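Local coordinates for hemolysin (Streptococcus suis, PDB 3HVN), which probably lyses host cells as a cholesterol-dependent toxin that binds cholesterol-containing membranes, changes shape and assembles into an oligomeric pore, at residues A187-T195 and S378-T386; G275-S285 and N316-D327. The protein carries 1 engineered substitution. All coordinates share one frame; numbering follows the deposited sequence.

Overall arrangement
From the N terminus the chain first reaches A187-T195, the start of a small helical cluster between strands 179-186 and 221-236, and then re-enters the large antiparallel sheet, already begun by earlier strands. There G275-S285 pairs with N316-D327 in contact 2, closing a loop of 30 residues that contains helix 291-300. Only afterwards does S378-T386 come back to helix 190-196, so that contact 1 closes a far longer loop of 182 residues with contact 2 wholly within it. Contact 1 ties the helical cluster to the long strand 376-401; contact 2 joins two strands of the sheet. Their centres lie 19 Å apart, with nearest atoms about 6 Å apart.

Contact 1: residues A187-T195 and S378-T386; sequences AYSMSQLKT and SNSEYIETT
Between Y188 opposite E384 and T195 opposite S378, the chain enters helix 190-195 and runs over strand 378-386, the two axes approaching to 7.5 Å with their directions 145° apart. The interface falls into an aromatic half and a hydroxyl half. In the first, Y188 has the most surface buried of any residue here. Its CG stands anti to its own carbonyl carbon (chi1 -64°), which lays the ring along the strand, and E384 CA sits over one face, 4.2 Å from the ring centroid, in a CH-pi contact. Beyond that point the E384 chain runs extended alongside the tyrosine, but its carboxylate is engaged by K82 of strand 73-88. Y188 CB also lies 3.6 Å from CD2 of Y382. The two aromatic rings are neither stacked nor edge-to-face; their planes make an angle of 34°. Y382 is further wedged under the start of the helix, where its CB meets S189 CB at 3.6 Å and Q192 CB at 3.9 Å. In the second half small hydroxyls take over. S380 OG, anti to its backbone N, reaches up to S191 OG at 2.9 Å, a hydrogen bond whose proton has a second possible acceptor, since S191 OG also bonds S189 OG at 2.8 Å. Farther along, T195 OG1 and S378 OG make a weak hydrogen bond of 3.4 Å, while T195 CG2 turns toward the S378 carbonyl. In cholesterol-dependent cytolysins the helices at this place form the first transmembrane hairpin once they leave the long strands and unfurl. An interface made of one aromatic patch and a few hydroxyl bonds, without a salt bridge between its segments, is consistent with a helix that must be able to come away.

Contact 2: residues G275-S285 and N316-D327; sequences GRSMFIKLETS and NTSFSAYIFGGD. With CFH (1,1,1,3,3,3-hexafluoropropan-2-ol), chain B.
R276, F324 and F279 have the most surface buried where strands 276-284 and 318-324 pair antiparallel, and they show how a regular ladder is finished at one end. F324 and S277 form a hydrogen-bonded pair, S277 N reaching F324 O at 2.8 Å. The F324 ring, swung back toward its partner by a chi1 of 64°, takes S277 CB over one face, 3.6 Å from the centroid, as a CH-pi contact. On the same side of the sheet F279 CE1 touches F324 CE1 at 4.0 Å, while the F279 backbone exchanges both hydrogen bonds with Y322. R276, bent at chi3, passes beside G325 and G326; its NE lies 3.0 Å from G325 O, its NH2 rests 3.5 Å from I323 CD1, and NH1 makes a weak hydrogen bond with Q229 of strand 221-236. Just beyond, poorly ordered D327 borders the hexafluoropropanol. G325, with phi at 108°, has backbone angles that call for glycine, and a glycine pair here matches the hinge after the fourth core strand in cholesterol-dependent cytolysins. The chemistry thus couples a firmly bonded ladder, probably kept in the pore hairpins, to a flexible exit through which strand 333-338 could swing off.

Contact 1: residues A187-T195 and S378-T386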
loop_
_atom_site.group_PDB
_atom_site.type_symbol
_atom_site.label_atom_id
_atom_site.label_comp_id
_atom_site.label_asym_id
_atom_site.label_seq_id
_atom_site.Cartn_x
_atom_site.Cartn_y
_atom_site.Cartn_z
ATOM N N ALA A 187 -2.448 -0.083 -4.512
ATOM C CA ALA A 187 -3.784 0.181 -5.038
ATOM C C ALA A 187 -4.210 -0.850 -6.080
ATOM O O ALA A 187 -3.487 -1.110 -7.043
ATOM C CB ALA A 187 -3.858 1.584 -5.619
ATOM N N TYR A 188 -5.390 -1.430 -5.881
ATOM C CA TYR A 188 -5.934 -2.404 -6.822
ATOM C C TYR A 188 -7.428 -2.190 -7.052
ATOM O O TYR A 188 -7.930 -2.402 -8.155
ATOM C CB TYR A 188 -5.686 -3.831 -6.329
ATOM C CG TYR A 188 -4.226 -4.210 -6.242
ATOM C CD1 TYR A 188 -3.557 -4.199 -5.025
ATOM C CD2 TYR A 188 -3.514 -4.579 -7.376
ATOM C CE1 TYR A 188 -2.223 -4.546 -4.940
ATOM C CE2 TYR A 188 -2.179 -4.926 -7.301
ATOM C CZ TYR A 188 -1.538 -4.907 -6.080
ATOM O OH TYR A 188 -0.209 -5.252 -5.999
ATOM N N SER A 189 -8.134 -1.769 -6.006
ATOM C CA SER A 189 -9.578 -1.579 -6.097
ATOM C C SER A 189 -10.089 -0.452 -5.203
ATOM O O SER A 189 -9.737 -0.360 -4.021
ATOM C CB SER A 189 -10.314 -2.880 -5.769
ATOM O OG SER A 189 -11.717 -2.697 -5.829
ATOM N N MET A 190 -10.927 0.402 -5.784
ATOM C CA MET A 190 -11.542 1.495 -5.047
ATOM C C MET A 190 -12.200 0.971 -3.779
ATOM O O MET A 190 -12.120 1.600 -2.728
ATOM C CB MET A 190 -12.576 2.216 -5.914
ATOM C CG MET A 190 -13.378 3.270 -5.168
ATOM S SD MET A 190 -12.336 4.506 -4.372
ATOM C CE MET A 190 -11.424 5.131 -5.781
ATOM N N SER A 191 -12.841 -0.189 -3.886
ATOM C CA SER A 191 -13.513 -0.799 -2.744
ATOM C C SER A 191 -12.519 -1.266 -1.684
ATOM O O SER A 191 -12.711 -1.022 -0.492
ATOM C CB SER A 191 -14.390 -1.967 -3.197
ATOM O OG SER A 191 -13.618 -2.968 -3.839
ATOM N N GLN A 192 -11.459 -1.941 -2.119
ATOM C CA GLN A 192 -10.447 -2.429 -1.190
ATOM C C GLN A 192 -9.749 -1.259 -0.499
ATOM O O GLN A 192 -9.382 -1.347 0.676
ATOM C CB GLN A 192 -9.444 -3.352 -1.896
ATOM C CG GLN A 192 -8.454 -2.657 -2.814
ATOM C CD GLN A 192 -7.141 -2.334 -2.127
ATOM O OE1 GLN A 192 -6.854 -2.839 -1.043
ATOM N NE2 GLN A 192 -6.332 -1.493 -2.762
ATOM N N LEU A 193 -9.579 -0.159 -1.228
ATOM C CA LEU A 193 -9.076 1.069 -0.624
ATOM C C LEU A 193 -10.114 1.611 0.355
ATOM O O LEU A 193 -9.773 2.105 1.435
ATOM C CB LEU A 193 -8.761 2.110 -1.696
ATOM C CG LEU A 193 -7.594 1.768 -2.621
ATOM C CD1 LEU A 193 -7.490 2.779 -3.748
ATOM C CD2 LEU A 193 -6.291 1.693 -1.838
ATOM N N LYS A 194 -11.382 1.505 -0.032
ATOM C CA LYS A 194 -12.497 1.910 0.817
ATOM C C LYS A 194 -12.522 1.084 2.094
ATOM O O LYS A 194 -13.080 1.503 3.111
ATOM C CB LYS A 194 -13.823 1.751 0.075
ATOM C CG LYS A 194 -14.080 2.802 -0.990
ATOM C CD LYS A 194 -14.901 3.958 -0.451
ATOM C CE LYS A 194 -16.318 3.511 -0.137
ATOM N NZ LYS A 194 -17.226 4.664 0.098
ATOM N N THR A 195 -11.916 -0.098 2.031
ATOM C CA THR A 195 -11.808 -0.960 3.197
ATOM C C THR A 195 -10.553 -0.620 3.989
ATOM O O THR A 195 -10.557 -0.647 5.218
ATOM C CB THR A 195 -11.775 -2.445 2.799
ATOM O OG1 THR A 195 -13.009 -2.796 2.163
ATOM C CG2 THR A 195 -11.577 -3.327 4.027
ATOM N N SER A 378 -15.376 -4.116 7.867
ATOM C CA SER A 378 -15.535 -3.912 6.433
ATOM C C SER A 378 -14.781 -4.965 5.629
ATOM O O SER A 378 -13.578 -5.159 5.811
ATOM C CB SER A 378 -15.067 -2.510 6.038
ATOM O OG SER A 378 -15.317 -2.257 4.666
ATOM N N ASN A 379 -15.500 -5.644 4.740
ATOM C CA ASN A 379 -14.896 -6.645 3.869
ATOM C C ASN A 379 -14.935 -6.213 2.410
ATOM O O ASN A 379 -15.846 -5.497 1.994
ATOM C CB ASN A 379 -15.598 -7.995 4.031
ATOM C CG ASN A 379 -15.180 -8.721 5.291
ATOM O OD1 ASN A 379 -14.126 -8.442 5.859
ATOM N ND2 ASN A 379 -16.004 -9.663 5.734
ATOM N N SER A 380 -13.949 -6.648 1.633
ATOM C CA SER A 380 -13.918 -6.308 0.214
ATOM C C SER A 380 -13.000 -7.215 -0.596
ATOM O O SER A 380 -11.784 -7.212 -0.412
ATOM C CB SER A 380 -13.504 -4.847 0.022
ATOM O OG SER A 380 -13.492 -4.499 -1.351
ATOM N N GLU A 381 -13.590 -7.991 -1.500
ATOM C CA GLU A 381 -12.812 -8.793 -2.433
ATOM C C GLU A 381 -12.288 -7.904 -3.554
ATOM O O GLU A 381 -12.948 -6.947 -3.956
ATOM C CB GLU A 381 -13.656 -9.933 -3.007
ATOM C CG GLU A 381 -13.849 -11.101 -2.056
ATOM C CD GLU A 381 -14.689 -12.211 -2.657
ATOM O OE1 GLU A 381 -15.679 -11.899 -3.350
ATOM O OE2 GLU A 381 -14.363 -13.395 -2.431
ATOM N N TYR A 382 -11.097 -8.220 -4.051
ATOM C CA TYR A 382 -10.483 -7.426 -5.107
ATOM C C TYR A 382 -9.548 -8.278 -5.959
ATOM O O TYR A 382 -9.360 -9.466 -5.693
ATOM C CB TYR A 382 -9.715 -6.247 -4.509
ATOM C CG TYR A 382 -8.445 -6.648 -3.794
ATOM C CD1 TYR A 382 -8.485 -7.193 -2.518
ATOM C CD2 TYR A 382 -7.206 -6.480 -4.396
ATOM C CE1 TYR A 382 -7.327 -7.563 -1.862
ATOM C CE2 TYR A 382 -6.042 -6.845 -3.747
ATOM C CZ TYR A 382 -6.108 -7.386 -2.481
ATOM O OH TYR A 382 -4.951 -7.749 -1.832
ATOM N N ILE A 383 -8.966 -7.663 -6.983
ATOM C CA ILE A 383 -8.059 -8.368 -7.878
ATOM C C ILE A 383 -6.639 -7.823 -7.788
ATOM O O ILE A 383 -6.384 -6.668 -8.129
ATOM C CB ILE A 383 -8.529 -8.280 -9.342
ATOM C CG1 ILE A 383 -9.898 -8.939 -9.504
ATOM C CG2 ILE A 383 -7.511 -8.931 -10.265
ATOM C CD1 ILE A 383 -9.914 -10.408 -9.147
ATOM N N GLU A 384 -5.719 -8.660 -7.321
ATOM C CA GLU A 384 -4.309 -8.301 -7.304
ATOM C C GLU A 384 -3.682 -8.638 -8.650
ATOM O O GLU A 384 -3.593 -9.807 -9.031
ATOM C CB GLU A 384 -3.572 -9.031 -6.179
ATOM C CG GLU A 384 -2.065 -8.829 -6.200
ATOM C CD GLU A 384 -1.383 -9.391 -4.968
ATOM O OE1 GLU A 384 -2.003 -9.375 -3.885
ATOM O OE2 GLU A 384 -0.224 -9.843 -5.082
ATOM N N THR A 385 -3.261 -7.604 -9.369
ATOM C CA THR A 385 -2.681 -7.779 -10.692
ATOM C C THR A 385 -1.169 -7.602 -10.649
ATOM O O THR A 385 -0.669 -6.488 -10.492
ATOM C CB THR A 385 -3.274 -6.781 -11.704
ATOM O OG1 THR A 385 -4.702 -6.767 -11.588
ATOM C CG2 THR A 385 -2.884 -7.168 -13.123
ATOM N N THR A 386 -0.444 -8.707 -10.787
ATOM C CA THR A 386 1.013 -8.669 -10.789
ATOM C C THR A 386 1.577 -9.135 -12.129
ATOM O O THR A 386 1.219 -10.201 -12.632
ATOM C CB THR A 386 1.608 -9.518 -9.647
ATOM O OG1 THR A 386 3.037 -9.527 -9.748
ATOM C CG2 THR A 386 1.088 -10.946 -9.709
#

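Contact 2: residues G275-S285 and N316-D327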
loop_
_atom_site.group_PDB
_atom_site.type_symbol
_atom_site.label_atom_id
_atom_site.label_comp_id
_atom_site.label_asym_id
_atom_site.label_seq_id
_atom_site.Cartn_x
_atom_site.Cartn_y
_atom_site.Cartn_z
ATOM N N GLY A 275 -3.483 16.076 14.822
ATOM C CA GLY A 275 -2.181 16.187 14.191
ATOM C C GLY A 275 -2.297 16.570 12.727
ATOM O O GLY A 275 -3.153 17.373 12.353
ATOM N N ARG A 276 -1.434 15.994 11.894
ATOM C CA ARG A 276 -1.465 16.248 10.457
ATOM C C ARG A 276 -1.757 14.973 9.678
ATOM O O ARG A 276 -1.003 14.005 9.756
ATOM C CB ARG A 276 -0.133 16.829 9.984
ATOM C CG ARG A 276 0.162 18.231 10.475
ATOM C CD ARG A 276 1.378 18.813 9.768
ATOM N NE ARG A 276 1.150 18.993 8.336
ATOM C CZ ARG A 276 1.480 18.103 7.405
ATOM N NH1 ARG A 276 2.058 16.960 7.750
ATOM N NH2 ARG A 276 1.232 18.355 6.127
ATOM N N SER A 277 -2.846 14.972 8.917
ATOM C CA SER A 277 -3.181 13.809 8.103
ATOM C C SER A 277 -2.766 14.029 6.654
ATOM O O SER A 277 -3.123 15.038 6.039
ATOM C CB SER A 277 -4.674 13.493 8.189
ATOM O OG SER A 277 -4.963 12.241 7.589
ATOM N N MET A 278 -2.009 13.079 6.115
ATOM C CA MET A 278 -1.489 13.198 4.759
ATOM C C MET A 278 -1.707 11.920 3.956
ATOM O O MET A 278 -0.981 10.942 4.126
ATOM C CB MET A 278 -0.000 13.543 4.799
ATOM C CG MET A 278 0.624 13.787 3.438
ATOM S SD MET A 278 2.389 14.134 3.560
ATOM C CE MET A 278 2.391 15.433 4.793
ATOM N N PHE A 279 -2.707 11.933 3.081
ATOM C CA PHE A 279 -2.979 10.786 2.222
ATOM C C PHE A 279 -2.227 10.917 0.902
ATOM O O PHE A 279 -2.591 11.724 0.048
ATOM C CB PHE A 279 -4.481 10.643 1.974
ATOM C CG PHE A 279 -5.255 10.226 3.191
ATOM C CD1 PHE A 279 -5.600 11.155 4.159
ATOM C CD2 PHE A 279 -5.629 8.905 3.372
ATOM C CE1 PHE A 279 -6.308 10.774 5.282
ATOM C CE2 PHE A 279 -6.339 8.519 4.493
ATOM C CZ PHE A 279 -6.678 9.455 5.449
ATOM N N ILE A 280 -1.177 10.118 0.744
ATOM C CA ILE A 280 -0.297 10.243 -0.412
ATOM C C ILE A 280 -0.486 9.112 -1.417
ATOM O O ILE A 280 -0.609 7.945 -1.043
ATOM C CB ILE A 280 1.181 10.282 0.018
ATOM C CG1 ILE A 280 1.337 11.061 1.325
ATOM C CG2 ILE A 280 2.038 10.888 -1.082
ATOM C CD1 ILE A 280 2.756 11.100 1.844
ATOM N N LYS A 281 -0.507 9.470 -2.697
ATOM C CA LYS A 281 -0.604 8.491 -3.773
ATOM C C LYS A 281 0.705 8.455 -4.554
ATOM O O LYS A 281 1.133 9.470 -5.107
ATOM C CB LYS A 281 -1.773 8.830 -4.703
ATOM C CG LYS A 281 -2.065 7.779 -5.766
ATOM C CD LYS A 281 -1.139 7.911 -6.968
ATOM C CE LYS A 281 -1.430 9.172 -7.760
ATOM N NZ LYS A 281 -0.536 9.306 -8.941
ATOM N N LEU A 282 1.336 7.285 -4.596
ATOM C CA LEU A 282 2.618 7.136 -5.281
ATOM C C LEU A 282 2.508 6.220 -6.494
ATOM O O LEU A 282 2.231 5.031 -6.355
ATOM C CB LEU A 282 3.678 6.584 -4.324
ATOM C CG LEU A 282 4.226 7.507 -3.234
ATOM C CD1 LEU A 282 3.156 7.835 -2.205
ATOM C CD2 LEU A 282 5.430 6.866 -2.566
ATOM N N GLU A 283 2.732 6.773 -7.683
ATOM C CA GLU A 283 2.720 5.960 -8.893
ATOM C C GLU A 283 4.099 5.871 -9.543
ATOM O O GLU A 283 4.856 6.853 -9.581
ATOM C CB GLU A 283 1.681 6.468 -9.898
ATOM C CG GLU A 283 2.045 7.775 -10.575
ATOM C CD GLU A 283 1.329 7.960 -11.899
ATOM O OE1 GLU A 283 0.874 6.950 -12.476
ATOM O OE2 GLU A 283 1.229 9.115 -12.366
ATOM N N THR A 284 4.413 4.678 -10.044
ATOM C CA THR A 284 5.687 4.420 -10.706
ATOM C C THR A 284 5.523 3.362 -11.794
ATOM O O THR A 284 4.757 2.413 -11.636
ATOM C CB THR A 284 6.755 3.945 -9.704
ATOM O OG1 THR A 284 6.901 4.917 -8.662
ATOM C CG2 THR A 284 8.094 3.751 -10.399
ATOM N N SER A 285 6.246 3.532 -12.897
ATOM C CA SER A 285 6.169 2.599 -14.016
ATOM C C SER A 285 7.109 1.413 -13.819
ATOM O O SER A 285 7.474 0.730 -14.777
ATOM C CB SER A 285 6.491 3.315 -15.330
ATOM O OG SER A 285 6.311 2.452 -16.440
ATOM N N ASN A 316 11.428 7.366 -10.919
ATOM C CA ASN A 316 10.170 7.313 -11.652
ATOM C C ASN A 316 8.961 7.372 -10.722
ATOM O O ASN A 316 7.879 6.895 -11.066
ATOM C CB ASN A 316 10.106 6.050 -12.516
ATOM C CG ASN A 316 11.167 6.029 -13.598
ATOM O OD1 ASN A 316 11.691 7.072 -13.992
ATOM N ND2 ASN A 316 11.488 4.837 -14.089
ATOM N N THR A 317 9.150 7.958 -9.543
ATOM C CA THR A 317 8.075 8.071 -8.561
ATOM C C THR A 317 7.312 9.385 -8.682
ATOM O O THR A 317 7.748 10.425 -8.168
ATOM C CB THR A 317 8.595 7.928 -7.117
ATOM O OG1 THR A 317 9.954 8.370 -7.054
ATOM C CG2 THR A 317 8.527 6.482 -6.661
ATOM N N SER A 318 6.169 9.328 -9.360
ATOM C CA SER A 318 5.298 10.492 -9.475
ATOM C C SER A 318 4.175 10.381 -8.454
ATOM O O SER A 318 3.465 9.376 -8.408
ATOM C CB SER A 318 4.739 10.618 -10.894
ATOM O OG SER A 318 4.363 9.356 -11.413
ATOM N N PHE A 319 4.019 11.411 -7.629
ATOM C CA PHE A 319 3.093 11.332 -6.506
ATOM C C PHE A 319 2.006 12.399 -6.548
ATOM O O PHE A 319 2.097 13.374 -7.295
ATOM C CB PHE A 319 3.855 11.440 -5.184
ATOM C CG PHE A 319 4.054 12.853 -4.715
ATOM C CD1 PHE A 319 3.260 13.380 -3.710
ATOM C CD2 PHE A 319 5.028 13.656 -5.283
ATOM C CE1 PHE A 319 3.437 14.680 -3.276
ATOM C CE2 PHE A 319 5.209 14.959 -4.854
ATOM C CZ PHE A 319 4.412 15.470 -3.850
ATOM N N SER A 320 0.979 12.197 -5.731
ATOM C CA SER A 320 -0.074 13.186 -5.538
ATOM C C SER A 320 -0.633 13.030 -4.130
ATOM O O SER A 320 -1.155 11.973 -3.773
ATOM C CB SER A 320 -1.181 13.016 -6.578
ATOM O OG SER A 320 -1.860 11.786 -6.402
ATOM N N ALA A 321 -0.518 14.083 -3.327
ATOM C CA ALA A 321 -0.873 14.000 -1.917
ATOM C C ALA A 321 -2.012 14.932 -1.512
ATOM O O ALA A 321 -2.069 16.090 -1.932
ATOM C CB ALA A 321 0.353 14.253 -1.048
ATOM N N TYR A 322 -2.915 14.404 -0.692
ATOM C CA TYR A 322 -3.981 15.189 -0.086
ATOM C C TYR A 322 -3.667 15.352 1.396
ATOM O O TYR A 322 -3.705 14.383 2.157
ATOM C CB TYR A 322 -5.327 14.483 -0.266
ATOM C CG TYR A 322 -6.492 15.177 0.404
ATOM C CD1 TYR A 322 -6.775 14.964 1.746
ATOM C CD2 TYR A 322 -7.315 16.037 -0.310
ATOM C CE1 TYR A 322 -7.840 15.594 2.361
ATOM C CE2 TYR A 322 -8.384 16.671 0.296
ATOM C CZ TYR A 322 -8.642 16.446 1.632
ATOM O OH TYR A 322 -9.704 17.074 2.239
ATOM N N ILE A 323 -3.348 16.577 1.803
ATOM C CA ILE A 323 -2.914 16.827 3.172
ATOM C C ILE A 323 -3.856 17.772 3.910
ATOM O O ILE A 323 -4.475 18.648 3.304
ATOM C CB ILE A 323 -1.476 17.401 3.212
ATOM C CG1 ILE A 323 -1.483 18.927 3.070
ATOM C CG2 ILE A 323 -0.616 16.764 2.129
ATOM C CD1 ILE A 323 -1.500 19.674 4.392
ATOM N N PHE A 324 -3.964 17.585 5.222
ATOM C CA PHE A 324 -4.707 18.520 6.062
ATOM C C PHE A 324 -4.254 18.459 7.519
ATOM O O PHE A 324 -3.994 17.382 8.061
ATOM C CB PHE A 324 -6.221 18.305 5.941
ATOM C CG PHE A 324 -6.692 16.963 6.424
ATOM C CD1 PHE A 324 -6.757 15.884 5.558
ATOM C CD2 PHE A 324 -7.090 16.786 7.739
ATOM C CE1 PHE A 324 -7.199 14.650 5.999
ATOM C CE2 PHE A 324 -7.532 15.555 8.185
ATOM C CZ PHE A 324 -7.588 14.486 7.313
ATOM N N GLY A 325 -4.154 19.630 8.140
ATOM C CA GLY A 325 -3.679 19.741 9.505
ATOM C C GLY A 325 -2.287 20.339 9.573
ATOM O O GLY A 325 -1.512 20.235 8.623
ATOM N N GLY A 326 -1.972 20.973 10.698
ATOM C CA GLY A 326 -0.660 21.560 10.902
ATOM C C GLY A 326 -0.495 22.909 10.231
ATOM O O GLY A 326 -0.517 23.947 10.893
ATOM N N ASP A 327 -0.325 22.895 8.913
ATOM C CA ASP A 327 -0.139 24.125 8.151
ATOM C C ASP A 327 -1.337 25.057 8.296
ATOM O O ASP A 327 -1.187 26.280 8.307
ATOM C CB ASP A 327 0.114 23.815 6.673
ATOM C CG ASP A 327 -1.063 23.123 6.008
ATOM O OD1 ASP A 327 -1.823 22.425 6.710
ATOM O OD2 ASP A 327 -1.223 23.274 4.779
HETATM F F7 CFH B . 3.164 23.119 -0.121
HETATM C C1 CFH B . 3.467 22.973 1.155
HETATM F F5 CFH B . 4.142 21.851 1.322
HETATM F F6 CFH B . 4.209 23.993 1.545
HETATM C C2 CFH B . 2.184 22.931 1.978
HETATM O O4 CFH B . 1.230 22.082 1.328
HETATM C C3 CFH B . 2.471 22.394 3.376
HETATM F F10 CFH B . 3.519 23.014 3.886
HETATM F F8 CFH B . 2.715 21.098 3.311
HETATM F F9 CFH B . 1.421 22.600 4.147
#